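Local coordinates for BH2602 protein (Bacillus halodurans, PDB 3NWZ) that probably hydrolyses acyl-CoA thioesters, as expected of a hotdog-fold thioesterase, and has been crystallised with coenzyme A, at residues S56-V66 with L89-R100. Numbering follows the deposited sequence.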
loop_
_atom_site.group_PDB
_atom_site.type_symbol
_atom_site.label_atom_id
_atom_site.label_comp_id
_atom_site.label_asym_id
_atom_site.label_seq_id
_atom_site.Cartn_x
_atom_site.Cartn_y
_atom_site.Cartn_z
ATOM N N SER A 56 19.448 -1.501 -16.536
ATOM C CA SER A 56 18.381 -2.474 -16.443
ATOM C C SER A 56 18.481 -3.701 -17.322
ATOM O O SER A 56 18.961 -3.644 -18.462
ATOM C CB SER A 56 17.031 -1.781 -16.679
ATOM O OG SER A 56 17.068 -0.990 -17.847
ATOM N N GLN A 57 18.009 -4.825 -16.777
ATOM C CA GLN A 57 18.055 -6.093 -17.508
ATOM C C GLN A 57 17.283 -7.231 -16.893
ATOM O O GLN A 57 17.114 -7.320 -15.681
ATOM C CB GLN A 57 19.505 -6.549 -17.728
ATOM C CG GLN A 57 20.442 -6.197 -16.601
ATOM C CD GLN A 57 21.865 -6.658 -16.841
ATOM O OE1 GLN A 57 22.460 -6.396 -17.888
ATOM N NE2 GLN A 57 22.425 -7.335 -15.851
ATOM N N GLU A 58 16.828 -8.115 -17.766
ATOM C CA GLU A 58 16.065 -9.280 -17.366
ATOM C C GLU A 58 17.030 -10.332 -16.848
ATOM O O GLU A 58 18.165 -10.422 -17.315
ATOM C CB GLU A 58 15.301 -9.804 -18.575
ATOM C CG GLU A 58 14.427 -10.990 -18.313
ATOM C CD GLU A 58 13.441 -11.195 -19.439
ATOM O OE1 GLU A 58 12.585 -10.305 -19.633
ATOM O OE2 GLU A 58 13.523 -12.234 -20.132
ATOM N N ARG A 59 16.591 -11.109 -15.865
ATOM C CA ARG A 59 17.436 -12.150 -15.314
ATOM C C ARG A 59 17.177 -13.489 -16.017
ATOM O O ARG A 59 16.250 -13.609 -16.818
ATOM C CB ARG A 59 17.186 -12.297 -13.819
ATOM C CG ARG A 59 17.502 -11.050 -13.010
ATOM C CD ARG A 59 17.847 -11.400 -11.564
ATOM N NE ARG A 59 16.804 -12.187 -10.916
ATOM C CZ ARG A 59 16.821 -12.531 -9.635
ATOM N NH1 ARG A 59 17.836 -12.159 -8.866
ATOM N NH2 ARG A 59 15.819 -13.233 -9.120
ATOM N N GLU A 60 18.020 -14.481 -15.737
ATOM C CA GLU A 60 17.858 -15.807 -16.313
ATOM C C GLU A 60 16.423 -16.204 -16.022
ATOM O O GLU A 60 15.696 -16.649 -16.908
ATOM C CB GLU A 60 18.821 -16.793 -15.646
ATOM C CG GLU A 60 18.562 -18.261 -15.967
ATOM C CD GLU A 60 18.737 -18.584 -17.436
ATOM O OE1 GLU A 60 19.859 -18.407 -17.954
ATOM O OE2 GLU A 60 17.753 -19.019 -18.072
ATOM N N ASP A 61 16.016 -16.038 -14.767
ATOM C CA ASP A 61 14.648 -16.349 -14.374
ATOM C C ASP A 61 13.749 -15.329 -15.068
ATOM O O ASP A 61 14.200 -14.613 -15.953
ATOM C CB ASP A 61 14.493 -16.263 -12.847
ATOM C CG ASP A 61 15.075 -14.971 -12.248
ATOM O OD1 ASP A 61 14.850 -13.878 -12.817
ATOM O OD2 ASP A 61 15.742 -15.050 -11.187
ATOM N N GLY A 62 12.485 -15.246 -14.678
ATOM C CA GLY A 62 11.610 -14.274 -15.315
ATOM C C GLY A 62 11.759 -12.843 -14.807
ATOM O O GLY A 62 11.598 -11.903 -15.566
ATOM N N ARG A 63 12.082 -12.682 -13.526
ATOM C CA ARG A 63 12.229 -11.372 -12.886
ATOM C C ARG A 63 12.994 -10.264 -13.638
ATOM O O ARG A 63 13.731 -10.518 -14.591
ATOM C CB ARG A 63 12.863 -11.551 -11.511
ATOM C CG ARG A 63 12.114 -12.488 -10.587
ATOM C CD ARG A 63 12.844 -12.574 -9.258
ATOM N NE ARG A 63 12.220 -13.520 -8.346
ATOM C CZ ARG A 63 12.150 -14.828 -8.557
ATOM N NH1 ARG A 63 12.668 -15.357 -9.654
ATOM N NH2 ARG A 63 11.561 -15.609 -7.665
ATOM N N PHE A 64 12.815 -9.025 -13.184
ATOM C CA PHE A 64 13.477 -7.890 -13.810
ATOM C C PHE A 64 14.376 -7.084 -12.844
ATOM O O PHE A 64 14.034 -6.826 -11.681
ATOM C CB PHE A 64 12.426 -7.001 -14.470
ATOM C CG PHE A 64 12.926 -6.294 -15.687
ATOM C CD1 PHE A 64 13.513 -5.032 -15.585
ATOM C CD2 PHE A 64 12.853 -6.900 -16.925
ATOM C CE1 PHE A 64 14.018 -4.390 -16.708
ATOM C CE2 PHE A 64 13.359 -6.262 -18.053
ATOM C CZ PHE A 64 13.941 -5.008 -17.941
ATOM N N GLU A 65 15.519 -6.647 -13.349
ATOM C CA GLU A 65 16.473 -5.962 -12.507
ATOM C C GLU A 65 16.899 -4.556 -12.944
ATOM O O GLU A 65 17.184 -4.291 -14.119
ATOM C CB GLU A 65 17.688 -6.884 -12.382
ATOM C CG GLU A 65 18.726 -6.540 -11.345
ATOM C CD GLU A 65 19.718 -7.687 -11.174
ATOM O OE1 GLU A 65 19.306 -8.762 -10.680
ATOM O OE2 GLU A 65 20.904 -7.526 -11.545
ATOM N N VAL A 66 16.930 -3.657 -11.963
ATOM C CA VAL A 66 17.343 -2.279 -12.177
ATOM C C VAL A 66 18.276 -1.881 -11.048
ATOM O O VAL A 66 17.871 -1.877 -9.883
ATOM C CB VAL A 66 16.170 -1.264 -12.124
ATOM C CG1 VAL A 66 16.707 0.114 -12.429
ATOM C CG2 VAL A 66 15.080 -1.617 -13.091
ATOM N N LEU A 89 12.649 3.717 -8.087
ATOM C CA LEU A 89 13.436 2.597 -8.635
ATOM C C LEU A 89 12.564 1.360 -8.729
ATOM O O LEU A 89 12.470 0.745 -9.785
ATOM C CB LEU A 89 14.639 2.279 -7.737
ATOM C CG LEU A 89 15.629 1.216 -8.214
ATOM C CD1 LEU A 89 16.302 1.671 -9.507
ATOM C CD2 LEU A 89 16.673 1.001 -7.120
ATOM N N LEU A 90 11.921 1.006 -7.619
ATOM C CA LEU A 90 11.042 -0.158 -7.592
ATOM C C LEU A 90 10.038 -0.006 -8.721
ATOM O O LEU A 90 9.832 -0.921 -9.510
ATOM C CB LEU A 90 10.304 -0.242 -6.247
ATOM C CG LEU A 90 10.512 -1.511 -5.414
ATOM C CD1 LEU A 90 9.635 -1.452 -4.194
ATOM C CD2 LEU A 90 10.174 -2.750 -6.247
ATOM N N ASP A 91 9.419 1.172 -8.792
ATOM C CA ASP A 91 8.437 1.487 -9.830
ATOM C C ASP A 91 9.049 1.253 -11.219
ATOM O O ASP A 91 8.431 0.655 -12.100
ATOM C CB ASP A 91 8.006 2.957 -9.687
ATOM C CG ASP A 91 7.058 3.410 -10.795
ATOM O OD1 ASP A 91 5.936 2.862 -10.895
ATOM O OD2 ASP A 91 7.437 4.320 -11.563
ATOM N N THR A 92 10.275 1.719 -11.405
ATOM C CA THR A 92 10.946 1.570 -12.685
ATOM C C THR A 92 11.134 0.094 -13.018
ATOM O O THR A 92 10.864 -0.337 -14.139
ATOM C CB THR A 92 12.300 2.302 -12.680
ATOM O OG1 THR A 92 12.089 3.674 -12.334
ATOM C CG2 THR A 92 12.904 2.293 -14.033
ATOM N N ALA A 93 11.587 -0.677 -12.034
ATOM C CA ALA A 93 11.783 -2.111 -12.221
ATOM C C ALA A 93 10.436 -2.760 -12.589
ATOM O O ALA A 93 10.306 -3.409 -13.639
ATOM C CB ALA A 93 12.350 -2.729 -10.936
HETATM N N MSE A 94 9.427 -2.553 -11.741
HETATM C CA MSE A 94 8.118 -3.135 -11.973
HETATM C C MSE A 94 7.511 -2.729 -13.303
HETATM O O MSE A 94 6.719 -3.489 -13.909
HETATM C CB MSE A 94 7.188 -2.743 -10.857
HETATM C CG MSE A 94 7.768 -2.993 -9.505
HETATM SE SE MSE A 94 6.577 -2.413 -8.127
HETATM C CE MSE A 94 6.139 -4.129 -7.364
ATOM N N GLY A 95 7.875 -1.536 -13.761
ATOM C CA GLY A 95 7.357 -1.065 -15.025
ATOM C C GLY A 95 7.963 -1.841 -16.175
ATOM O O GLY A 95 7.261 -2.515 -16.929
ATOM N N GLN A 96 9.280 -1.752 -16.307
ATOM C CA GLN A 96 9.948 -2.448 -17.382
ATOM C C GLN A 96 9.542 -3.917 -17.395
ATOM O O GLN A 96 9.376 -4.498 -18.469
ATOM C CB GLN A 96 11.456 -2.257 -17.262
ATOM C CG GLN A 96 11.862 -0.784 -17.437
ATOM C CD GLN A 96 13.314 -0.607 -17.849
ATOM O OE1 GLN A 96 14.211 -1.215 -17.281
ATOM N NE2 GLN A 96 13.544 0.238 -18.835
HETATM N N MSE A 97 9.364 -4.502 -16.204
HETATM C CA MSE A 97 8.899 -5.887 -16.063
HETATM C C MSE A 97 7.567 -6.005 -16.821
HETATM O O MSE A 97 7.462 -6.718 -17.820
HETATM C CB MSE A 97 8.667 -6.216 -14.579
HETATM C CG MSE A 97 8.101 -7.629 -14.274
HETATM SE SE MSE A 97 9.366 -9.109 -14.478
HETATM C CE MSE A 97 9.209 -9.392 -16.404
ATOM N N VAL A 98 6.552 -5.279 -16.352
ATOM C CA VAL A 98 5.240 -5.290 -17.008
ATOM C C VAL A 98 5.338 -5.115 -18.527
ATOM O O VAL A 98 4.791 -5.904 -19.307
ATOM C CB VAL A 98 4.325 -4.155 -16.486
ATOM C CG1 VAL A 98 2.935 -4.275 -17.113
ATOM C CG2 VAL A 98 4.217 -4.213 -14.988
ATOM N N ASN A 99 6.043 -4.078 -18.950
ATOM C CA ASN A 99 6.146 -3.789 -20.367
ATOM C C ASN A 99 6.857 -4.823 -21.233
ATOM O O ASN A 99 6.627 -4.893 -22.438
ATOM C CB ASN A 99 6.739 -2.394 -20.539
ATOM C CG ASN A 99 5.746 -1.313 -20.157
ATOM O OD1 ASN A 99 4.702 -1.179 -20.786
ATOM N ND2 ASN A 99 6.053 -0.551 -19.111
ATOM N N ARG A 100 7.700 -5.646 -20.629
ATOM C CA ARG A 100 8.376 -6.667 -21.401
ATOM C C ARG A 100 7.465 -7.873 -21.653
ATOM O O ARG A 100 7.681 -8.644 -22.594
ATOM C CB ARG A 100 9.658 -7.087 -20.696
ATOM C CG ARG A 100 10.889 -6.368 -21.250
ATOM C CD ARG A 100 11.999 -7.352 -21.598
ATOM N NE ARG A 100 11.559 -8.448 -22.472
ATOM C CZ ARG A 100 10.878 -9.526 -22.069
ATOM N NH1 ARG A 100 10.545 -9.671 -20.791
ATOM N NH2 ARG A 100 10.536 -10.467 -22.945
#
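With CG anti to the backbone N (chi1 177°) and bends at chi2 and chi3, Met-97 curls off the helix and lays its selenium alongside Phe-64, SE to CB 3.7 Å. This long, flexible residue, selenomethionine in the crystal, can follow the strand, and its CE reaches the carbonyl O of Gly-62. The Phe-64 ring is sandwiched between two backbones: the Gln-57/Glu-58 peptide of the neighbouring strand covers one face, the Gln-96/Met-97 peptide of the helix the other. On the helix side of the ring, Gln-96 CB sits above the plane near CE1, 3.4 Å away, whereas Arg-100 CD meets the edge at CE2 (4.0 Å). A flat, apolar ring suits a slot walled by peptides; an alanine here would probably leave a gap between hairpin and helix and rob the Met-97 and Gln-96 side chains of their packing surface. Val-66 forks one turn back along the helix: CG1, anti to its own N, meets Leu-89 CD1, while CG2 lies 3.7 Å from Ala-93 CB. Ala-93 is small enough to let the strand close in, the axes of 64-66 and 89-100 approaching to 7.6 Å at 143°. Polar groups finish the outer margin. Ser-56 OG donates a weak hydrogen bond to Gln-96 OE1 (2.9 Å), and Glu-58 OE1 forms a salt bridge with Arg-100 NH1, approached over a guanidinium face, although its modelled length is doubtfully short. In this hotdog fold, 64-69 joins strand 125-135 in the sheet that wraps the helix, while Met-94 and Val-98 pack on strands farther across it. The chemistry thus grades from a buried apolar seam around Val-66 and Phe-64 to an ion pair between exposed residues, implying that hydrophobic burial probably supplies most of the hold.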